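PDB 6DTU: maltose-binding protein MalE1 from Thermotoga maritima, which binds maltotetraose and probably serves as the sugar-capturing component of a carbohydrate transport system. Local coordinates for residues 109-115 with 225-231; 242-246 with 317-321. One frame throughout, in Å; residues are numbered along the deposited sequence.

Contact 1. Residues 109-115 with 225-231; sequences EAIALIY and MIINGPW. With GLC (alpha-D-glucopyranose), chain C; GLC (alpha-D-glucopyranose), chain B.
Ala112-Tyr115 and Met225-Asn228 form the central antiparallel pair of the four-stranded sheet in one lobe of this periplasmic binding protein, and one end of each segment, Glu109 and Trp231, enters the maltotetraose site. Two hydrogen-bonded pairs, Ala112 with Asn228 and Ile114 with Ile226, hold the ladder; Ile226 N to Ile114 O is 2.9 Å. Ile114 CB meets Ile226 CG1 at 3.8 Å on the sheet face packed by helix 211-219, while Leu113 CD1 approaches Met225 CB on the other face. Asn228 is fastened beyond the ladder: its ND2 bonds the hydroxyls of Tyr236 and Tyr211, and its OD1 takes a weak bond from Gly229 N. Past the ladder Ile111 spreads two branches, CD1 to Ile227 CG2 and CG2 to Trp231 CH2 at 3.6 Å. Glu109 meets the rim of the indole, its OE1 3.3 Å from Trp231 CE3 and its carboxylate turned 65° against the ring. That carboxylate also has Arg301 as a salt-bridge partner and Gln264 as a hydrogen-bond donor, which fix its rotation. Trp231 has CG between its backbone N and carbonyl carbon (chi1 54°), which lays one indole face against the sugars and the other over Gly229 CA. Trp231 CZ2 lies 3.5 Å from C1 of the chain C glucose, whose O2 donates a 2.6 Å hydrogen bond to Glu109 OE2.

Contact 2. Residues 242-246 with 317-321; sequences DYGVA and DVVGF
Tyr243 and Val245 both reach from strand 243-246 to helix 316-326, one by a polar bond and the other through apolar branches. Tyr243 OH donates a very short hydrogen bond, 2.5 Å, to Asp317 OD2, which sits at the edge of the phenol ring and near its plane; ring and carboxylate are turned 38° apart. Val245 CG1 stands almost over the centre of the Phe321 ring, 3.6 Å from the centroid and 5° off the normal, a CH-pi contact. The second branch, CG2, leans toward the rim of the same ring, 3.7 Å from Phe321 CE2. Asp317 OD1 serves a separate partner: it accepts from a water at 2.9 Å, which in turn accepts from Val245 N at 3.1 Å, so the two carboxylate oxygens tie to the strand at two points. This is a helix laid over the edge strand of a mixed sheet in an alpha/beta lobe; the axes of the short segments approach to 6.8 Å. With no CB facing the strand, Gly320 lets the backbones come close, its CA 3.9 Å from Val245 O. Asp317 holds CG anti to its carbonyl carbon (chi1 -62°), which swings the carboxylate to the strand. Its backbone N bonds Asn315 OD1 near the start of the helix. Farther out, Ile233 of helix 233-238 touches Tyr243, Asp317 and Phe321, and Phe321 also packs on Ala112 and Ile114.

In the fold
From the N terminus, the chain runs through strand 100-109 of the larger sheet and crosses at 109-115 into the four-stranded sheet; contact 1 closes a loop of 109 residues when 225-231 returns beside it. Helix 233-238 then leads to strand 243-246, where contact 2 opens; it closes 70 residues later on helix 316-326. The two loops follow one another and neither nest nor cross, yet their contact centres lie 8 Å apart. Strand 112-116 joins them, lying between 223-228 and 243-246: Leu113 N probably bonds Ala246 O, and Tyr115 O probably accepts from Gly244 N. Phe321 of contact 2 also packs against Ala110, so the helix touches both edge strand 243-246 and the loop leading into strand 112-116.

Contact 1. Residues 109-115 with 225-231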
ATOM      1  N   GLU A 109       1.199  -6.351  -2.986  1.00 14.03           N
ATOM      2  CA  GLU A 109       0.178  -6.309  -1.950  1.00 12.71           C
ATOM      3  C   GLU A 109      -1.087  -5.684  -2.516  1.00 11.36           C
ATOM      4  O   GLU A 109      -1.057  -4.974  -3.529  1.00 13.55           O
ATOM      5  CB  GLU A 109       0.648  -5.471  -0.754  1.00 12.55           C
ATOM      6  CG  GLU A 109       0.886  -4.010  -1.151  1.00 11.82           C
ATOM      7  CD  GLU A 109       1.699  -3.232  -0.151  1.00 14.67           C
ATOM      8  OE1 GLU A 109       2.267  -3.840   0.774  1.00 14.70           O
ATOM      9  OE2 GLU A 109       1.754  -1.998  -0.297  1.00 15.33           O
ATOM     10  N   ALA A 110      -2.204  -5.943  -1.834  1.00 10.58           N
ATOM     11  CA  ALA A 110      -3.457  -5.234  -2.061  1.00 10.77           C
ATOM     12  C   ALA A 110      -4.290  -5.389  -0.804  1.00 12.20           C
ATOM     13  O   ALA A 110      -4.184  -6.399  -0.102  1.00 14.64           O
ATOM     14  CB  ALA A 110      -4.232  -5.836  -3.236  1.00 12.97           C
ATOM     15  N   ILE A 111      -5.113  -4.373  -0.526  1.00 13.05           N
ATOM     16  CA  ILE A 111      -6.016  -4.487   0.619  1.00 12.23           C
ATOM     17  C   ILE A 111      -7.103  -5.518   0.322  1.00 14.56           C
ATOM     18  O   ILE A 111      -7.376  -5.862  -0.829  1.00 13.98           O
ATOM     19  CB  ILE A 111      -6.604  -3.139   1.077  1.00 14.18           C
ATOM     20  CG1 ILE A 111      -7.448  -2.468  -0.003  1.00 12.53           C
ATOM     21  CG2 ILE A 111      -5.468  -2.180   1.468  1.00 15.47           C
ATOM     22  CD1 ILE A 111      -7.878  -1.026   0.371  1.00 16.10           C
ATOM     23  N   ALA A 112      -7.692  -6.046   1.393  1.00 15.13           N
ATOM     24  CA  ALA A 112      -8.679  -7.112   1.336  1.00 14.79           C
ATOM     25  C   ALA A 112      -9.550  -7.017   2.579  1.00 14.01           C
ATOM     26  O   ALA A 112      -9.323  -6.183   3.466  1.00 14.74           O
ATOM     27  CB  ALA A 112      -8.012  -8.494   1.258  1.00 15.18           C
ATOM     28  N   LEU A 113     -10.577  -7.854   2.645  1.00 13.30           N
ATOM     29  CA  LEU A 113     -11.351  -7.954   3.872  1.00 13.60           C
ATOM     30  C   LEU A 113     -10.582  -8.831   4.847  1.00 15.05           C
ATOM     31  O   LEU A 113     -10.262  -9.984   4.543  1.00 16.03           O
ATOM     32  CB  LEU A 113     -12.726  -8.551   3.612  1.00 14.71           C
ATOM     33  CG  LEU A 113     -13.674  -8.647   4.795  1.00 17.34           C
ATOM     34  CD1 LEU A 113     -14.222  -7.282   5.129  1.00 18.34           C
ATOM     35  CD2 LEU A 113     -14.799  -9.606   4.403  1.00 18.73           C
ATOM     36  N   ILE A 114     -10.230  -8.266   5.996  1.00 13.38           N
ATOM     37  CA  ILE A 114      -9.645  -9.008   7.100  1.00 16.07           C
ATOM     38  C   ILE A 114     -10.714  -9.081   8.175  1.00 14.49           C
ATOM     39  O   ILE A 114     -11.303  -8.059   8.538  1.00 14.63           O
ATOM     40  CB  ILE A 114      -8.386  -8.316   7.642  1.00 13.59           C
ATOM     41  CG1 ILE A 114      -7.374  -8.134   6.519  1.00 14.90           C
ATOM     42  CG2 ILE A 114      -7.770  -9.156   8.777  1.00 14.89           C
ATOM     43  CD1 ILE A 114      -6.198  -7.324   6.951  1.00 16.22           C
ATOM     44  N   TYR A 115     -11.012 -10.282   8.645  1.00 15.84           N
ATOM     45  CA  TYR A 115     -12.135 -10.430   9.556  1.00 16.40           C
ATOM     46  C   TYR A 115     -11.770 -11.286  10.762  1.00 15.17           C
ATOM     47  O   TYR A 115     -10.936 -12.191  10.679  1.00 16.76           O
ATOM     48  CB  TYR A 115     -13.383 -10.972   8.822  1.00 16.06           C
ATOM     49  CG  TYR A 115     -13.163 -12.348   8.203  1.00 17.34           C
ATOM     50  CD1 TYR A 115     -13.611 -13.494   8.850  1.00 19.83           C
ATOM     51  CD2 TYR A 115     -12.473 -12.497   6.994  1.00 16.92           C
ATOM     52  CE1 TYR A 115     -13.404 -14.754   8.304  1.00 20.74           C
ATOM     53  CE2 TYR A 115     -12.267 -13.757   6.428  1.00 20.96           C
ATOM     54  CZ  TYR A 115     -12.740 -14.886   7.097  1.00 21.29           C
ATOM     55  OH  TYR A 115     -12.539 -16.153   6.569  1.00 24.95           O
ATOM     56  N   MET A 225     -14.653  -6.705  11.249  1.00 15.41           N
ATOM     57  CA  MET A 225     -14.240  -6.708   9.853  1.00 16.03           C
ATOM     58  C   MET A 225     -13.577  -5.389   9.516  1.00 16.14           C
ATOM     59  O   MET A 225     -14.088  -4.323   9.879  1.00 16.01           O
ATOM     60  CB  MET A 225     -15.456  -6.828   8.935  1.00 16.01           C
ATOM     61  CG  MET A 225     -16.174  -8.161   9.074  1.00 15.29           C
ATOM     62  SD  MET A 225     -17.691  -8.281   8.091  1.00 17.27           S
ATOM     63  CE  MET A 225     -18.752  -7.049   8.850  1.00 18.63           C
ATOM     64  N   ILE A 226     -12.483  -5.463   8.755  1.00 15.51           N
ATOM     65  CA  ILE A 226     -11.817  -4.275   8.241  1.00 15.90           C
ATOM     66  C   ILE A 226     -11.409  -4.485   6.790  1.00 13.81           C
ATOM     67  O   ILE A 226     -11.409  -5.603   6.267  1.00 15.92           O
ATOM     68  CB  ILE A 226     -10.589  -3.867   9.076  1.00 13.64           C
ATOM     69  CG1 ILE A 226      -9.517  -4.957   9.010  1.00 12.92           C
ATOM     70  CG2 ILE A 226     -11.010  -3.550  10.514  1.00 16.38           C
ATOM     71  CD1 ILE A 226      -8.251  -4.569   9.758  1.00 12.13           C
ATOM     72  N   ILE A 227     -11.075  -3.383   6.129  1.00 14.31           N
ATOM     73  CA  ILE A 227     -10.420  -3.436   4.827  1.00 14.04           C
ATOM     74  C   ILE A 227      -9.013  -2.885   4.991  1.00 14.38           C
ATOM     75  O   ILE A 227      -8.824  -1.682   5.199  1.00 13.86           O
ATOM     76  CB  ILE A 227     -11.203  -2.700   3.735  1.00 12.66           C
ATOM     77  CG1 ILE A 227     -12.527  -3.424   3.490  1.00 15.71           C
ATOM     78  CG2 ILE A 227     -10.390  -2.717   2.447  1.00 15.36           C
ATOM     79  CD1 ILE A 227     -13.429  -2.741   2.457  1.00 17.12           C
ATOM     80  N   ASN A 228      -8.024  -3.773   4.899  1.00 13.39           N
ATOM     81  CA  ASN A 228      -6.636  -3.421   5.164  1.00 13.22           C
ATOM     82  C   ASN A 228      -5.746  -4.423   4.438  1.00 13.97           C
ATOM     83  O   ASN A 228      -6.224  -5.405   3.871  1.00 12.81           O
ATOM     84  CB  ASN A 228      -6.355  -3.445   6.670  1.00 13.75           C
ATOM     85  CG  ASN A 228      -5.143  -2.621   7.062  1.00 14.20           C
ATOM     86  OD1 ASN A 228      -4.485  -2.002   6.229  1.00 13.02           O
ATOM     87  ND2 ASN A 228      -4.852  -2.598   8.350  1.00 13.67           N
ATOM     88  N   GLY A 229      -4.438  -4.168   4.475  1.00 15.03           N
ATOM     89  CA  GLY A 229      -3.491  -4.928   3.696  1.00 15.28           C
ATOM     90  C   GLY A 229      -2.653  -5.903   4.493  1.00 14.92           C
ATOM     91  O   GLY A 229      -2.705  -5.969   5.722  1.00 14.19           O
ATOM     92  N   PRO A 230      -1.812  -6.658   3.786  1.00 14.78           N
ATOM     93  CA  PRO A 230      -1.067  -7.744   4.431  1.00 12.85           C
ATOM     94  C   PRO A 230       0.008  -7.264   5.390  1.00 15.39           C
ATOM     95  O   PRO A 230       0.478  -8.052   6.217  1.00 14.56           O
ATOM     96  CB  PRO A 230      -0.493  -8.531   3.237  1.00 12.71           C
ATOM     97  CG  PRO A 230      -0.361  -7.477   2.145  1.00 11.58           C
ATOM     98  CD  PRO A 230      -1.557  -6.563   2.342  1.00 13.29           C
ATOM     99  N   TRP A 231       0.424  -6.004   5.281  1.00 15.28           N
ATOM    100  CA  TRP A 231       1.333  -5.407   6.246  1.00 14.83           C
ATOM    101  C   TRP A 231       0.769  -5.407   7.655  1.00 15.51           C
ATOM    102  O   TRP A 231       1.529  -5.223   8.604  1.00 15.26           O
ATOM    103  CB  TRP A 231       1.614  -3.951   5.847  1.00 11.34           C
ATOM    104  CG  TRP A 231       0.370  -3.117   5.644  1.00 12.65           C
ATOM    105  CD1 TRP A 231      -0.366  -2.500   6.612  1.00 13.92           C
ATOM    106  CD2 TRP A 231      -0.285  -2.826   4.398  1.00 12.33           C
ATOM    107  NE1 TRP A 231      -1.427  -1.840   6.052  1.00 13.67           N
ATOM    108  CE2 TRP A 231      -1.411  -2.032   4.693  1.00 11.24           C
ATOM    109  CE3 TRP A 231      -0.043  -3.183   3.066  1.00 13.95           C
ATOM    110  CZ2 TRP A 231      -2.288  -1.562   3.702  1.00 13.19           C
ATOM    111  CZ3 TRP A 231      -0.907  -2.711   2.086  1.00 12.98           C
ATOM    112  CH2 TRP A 231      -2.028  -1.928   2.413  1.00 13.36           C
TER
HETATM  113  C1  GLC C   2      -0.018   0.999   2.926  1.00 12.63           C
HETATM  114  C2  GLC C   2       0.360   0.777   1.507  1.00 12.95           C
HETATM  115  C3  GLC C   2       0.788   2.021   0.873  1.00 13.78           C
HETATM  116  C4  GLC C   2      -0.296   3.078   0.944  1.00 10.93           C
HETATM  117  C5  GLC C   2      -0.763   3.324   2.411  1.00 11.85           C
HETATM  118  C6  GLC C   2      -1.952   4.121   2.489  1.00 13.17           C
HETATM  119  O2  GLC C   2       1.505  -0.124   1.507  1.00 14.30           O
HETATM  120  O3  GLC C   2       1.048   1.806  -0.564  1.00 12.94           O
HETATM  121  O4  GLC C   2       0.230   4.365   0.468  1.00 15.28           O
HETATM  122  O5  GLC C   2      -1.125   1.957   2.977  1.00 14.15           O
HETATM  123  O6  GLC C   2      -2.119   4.550   3.831  1.00 17.84           O
HETATM  124  C1  GLC B   1       2.960   0.415   7.190  1.00 18.36           C
HETATM  125  C2  GLC B   1       3.241  -0.330   5.946  1.00 12.38           C
HETATM  126  C3  GLC B   1       2.853   0.432   4.746  1.00 14.23           C
HETATM  127  C4  GLC B   1       1.413   0.812   4.791  1.00 12.37           C
HETATM  128  C5  GLC B   1       1.132   1.694   6.038  1.00 13.32           C
HETATM  129  C6  GLC B   1      -0.226   1.934   6.269  1.00 17.14           C
HETATM  130  O1  GLC B   1       3.762   1.550   7.258  1.00 21.14           O
HETATM  131  O2  GLC B   1       4.677  -0.614   5.936  1.00 15.09           O
HETATM  132  O3  GLC B   1       3.129  -0.438   3.588  1.00 13.99           O
HETATM  133  O4  GLC B   1       1.067   1.567   3.598  1.00 13.10           O
HETATM  134  O5  GLC B   1       1.573   0.838   7.236  1.00 15.94           O
HETATM  135  O6  GLC B   1      -0.349   2.868   7.348  1.00 20.13           O

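Contact 2. Residues 242-246 with 317-321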
ATOM      1  N   ASP A 242      -7.833 -14.449  15.874  1.00 16.71           N
ATOM      2  CA  ASP A 242      -8.141 -15.530  14.942  1.00 16.64           C
ATOM      3  C   ASP A 242      -8.799 -14.894  13.722  1.00 18.73           C
ATOM      4  O   ASP A 242     -10.021 -14.841  13.590  1.00 18.57           O
ATOM      5  CB  ASP A 242      -9.048 -16.547  15.630  1.00 17.76           C
ATOM      6  CG  ASP A 242      -9.331 -17.771  14.782  1.00 20.95           C
ATOM      7  OD1 ASP A 242      -8.682 -17.948  13.733  1.00 23.36           O
ATOM      8  OD2 ASP A 242     -10.192 -18.580  15.194  1.00 26.03           O
ATOM      9  N   TYR A 243      -7.963 -14.407  12.808  1.00 17.75           N
ATOM     10  CA  TYR A 243      -8.423 -13.657  11.650  1.00 16.57           C
ATOM     11  C   TYR A 243      -8.427 -14.520  10.390  1.00 16.09           C
ATOM     12  O   TYR A 243      -7.716 -15.526  10.276  1.00 18.46           O
ATOM     13  CB  TYR A 243      -7.510 -12.446  11.406  1.00 20.22           C
ATOM     14  CG  TYR A 243      -6.135 -12.895  10.989  1.00 18.23           C
ATOM     15  CD1 TYR A 243      -5.806 -13.032   9.652  1.00 17.46           C
ATOM     16  CD2 TYR A 243      -5.191 -13.245  11.936  1.00 21.18           C
ATOM     17  CE1 TYR A 243      -4.562 -13.499   9.269  1.00 20.54           C
ATOM     18  CE2 TYR A 243      -3.950 -13.690  11.571  1.00 21.42           C
ATOM     19  CZ  TYR A 243      -3.638 -13.818  10.235  1.00 26.27           C
ATOM     20  OH  TYR A 243      -2.392 -14.286   9.879  1.00 24.09           O
ATOM     21  N   GLY A 244      -9.240 -14.086   9.420  1.00 18.32           N
ATOM     22  CA  GLY A 244      -9.174 -14.598   8.069  1.00 14.77           C
ATOM     23  C   GLY A 244      -8.985 -13.455   7.083  1.00 17.33           C
ATOM     24  O   GLY A 244      -9.122 -12.275   7.430  1.00 17.86           O
ATOM     25  N   VAL A 245      -8.622 -13.819   5.852  1.00 17.03           N
ATOM     26  CA  VAL A 245      -8.464 -12.871   4.751  1.00 15.12           C
ATOM     27  C   VAL A 245      -9.334 -13.334   3.588  1.00 18.68           C
ATOM     28  O   VAL A 245      -9.292 -14.506   3.203  1.00 19.91           O
ATOM     29  CB  VAL A 245      -6.994 -12.737   4.308  1.00 18.77           C
ATOM     30  CG1 VAL A 245      -6.878 -11.704   3.174  1.00 16.30           C
ATOM     31  CG2 VAL A 245      -6.093 -12.374   5.493  1.00 16.31           C
ATOM     32  N   ALA A 246     -10.113 -12.416   3.026  1.00 18.73           N
ATOM     33  CA  ALA A 246     -11.000 -12.702   1.910  1.00 19.73           C
ATOM     34  C   ALA A 246     -11.043 -11.486   0.999  1.00 16.37           C
ATOM     35  O   ALA A 246     -10.742 -10.370   1.434  1.00 17.62           O
ATOM     36  CB  ALA A 246     -12.414 -13.007   2.426  1.00 19.32           C
ATOM     37  N   ASP A 317      -3.288 -16.807   4.114  1.00 21.49           N
ATOM     38  CA  ASP A 317      -3.251 -15.352   3.987  1.00 18.99           C
ATOM     39  C   ASP A 317      -2.717 -14.932   2.624  1.00 19.97           C
ATOM     40  O   ASP A 317      -3.216 -13.978   2.021  1.00 18.55           O
ATOM     41  CB  ASP A 317      -2.410 -14.731   5.105  1.00 17.38           C
ATOM     42  CG  ASP A 317      -2.963 -15.002   6.487  1.00 19.70           C
ATOM     43  OD1 ASP A 317      -4.151 -15.382   6.611  1.00 22.98           O
ATOM     44  OD2 ASP A 317      -2.189 -14.829   7.462  1.00 22.50           O
ATOM     45  N   VAL A 318      -1.669 -15.607   2.146  1.00 21.04           N
ATOM     46  CA  VAL A 318      -1.174 -15.378   0.798  1.00 19.07           C
ATOM     47  C   VAL A 318      -2.268 -15.658  -0.221  1.00 20.08           C
ATOM     48  O   VAL A 318      -2.465 -14.900  -1.174  1.00 18.63           O
ATOM     49  CB  VAL A 318       0.080 -16.238   0.548  1.00 19.88           C
ATOM     50  CG1 VAL A 318       0.485 -16.183  -0.910  1.00 18.32           C
ATOM     51  CG2 VAL A 318       1.227 -15.785   1.466  1.00 19.87           C
ATOM     52  N   VAL A 319      -3.002 -16.755  -0.032  1.00 20.95           N
ATOM     53  CA  VAL A 319      -4.089 -17.076  -0.949  1.00 19.83           C
ATOM     54  C   VAL A 319      -5.157 -15.986  -0.934  1.00 18.50           C
ATOM     55  O   VAL A 319      -5.625 -15.545  -1.991  1.00 19.27           O
ATOM     56  CB  VAL A 319      -4.647 -18.475  -0.635  1.00 19.68           C
ATOM     57  CG1 VAL A 319      -5.922 -18.763  -1.438  1.00 20.15           C
ATOM     58  CG2 VAL A 319      -3.582 -19.509  -0.937  1.00 19.65           C
ATOM     59  N   GLY A 320      -5.516 -15.498   0.256  1.00 18.03           N
ATOM     60  CA  GLY A 320      -6.560 -14.480   0.349  1.00 17.85           C
ATOM     61  C   GLY A 320      -6.171 -13.155  -0.290  1.00 19.66           C
ATOM     62  O   GLY A 320      -6.958 -12.548  -1.028  1.00 17.19           O
ATOM     63  N   PHE A 321      -4.962 -12.671   0.001  1.00 18.06           N
ATOM     64  CA  PHE A 321      -4.551 -11.409  -0.598  1.00 15.40           C
ATOM     65  C   PHE A 321      -4.347 -11.537  -2.104  1.00 17.04           C
ATOM     66  O   PHE A 321      -4.612 -10.581  -2.837  1.00 16.31           O
ATOM     67  CB  PHE A 321      -3.296 -10.855   0.104  1.00 17.27           C
ATOM     68  CG  PHE A 321      -3.575 -10.296   1.483  1.00 15.57           C
ATOM     69  CD1 PHE A 321      -4.337  -9.149   1.652  1.00 14.45           C
ATOM     70  CD2 PHE A 321      -3.099 -10.943   2.611  1.00 15.73           C
ATOM     71  CE1 PHE A 321      -4.609  -8.653   2.917  1.00 15.83           C
ATOM     72  CE2 PHE A 321      -3.377 -10.451   3.878  1.00 17.80           C
ATOM     73  CZ  PHE A 321      -4.130  -9.315   4.022  1.00 15.43           C
TER
HETATM   74  O   HOH W   1      -6.679 -16.188   5.565  1.00 24.26           O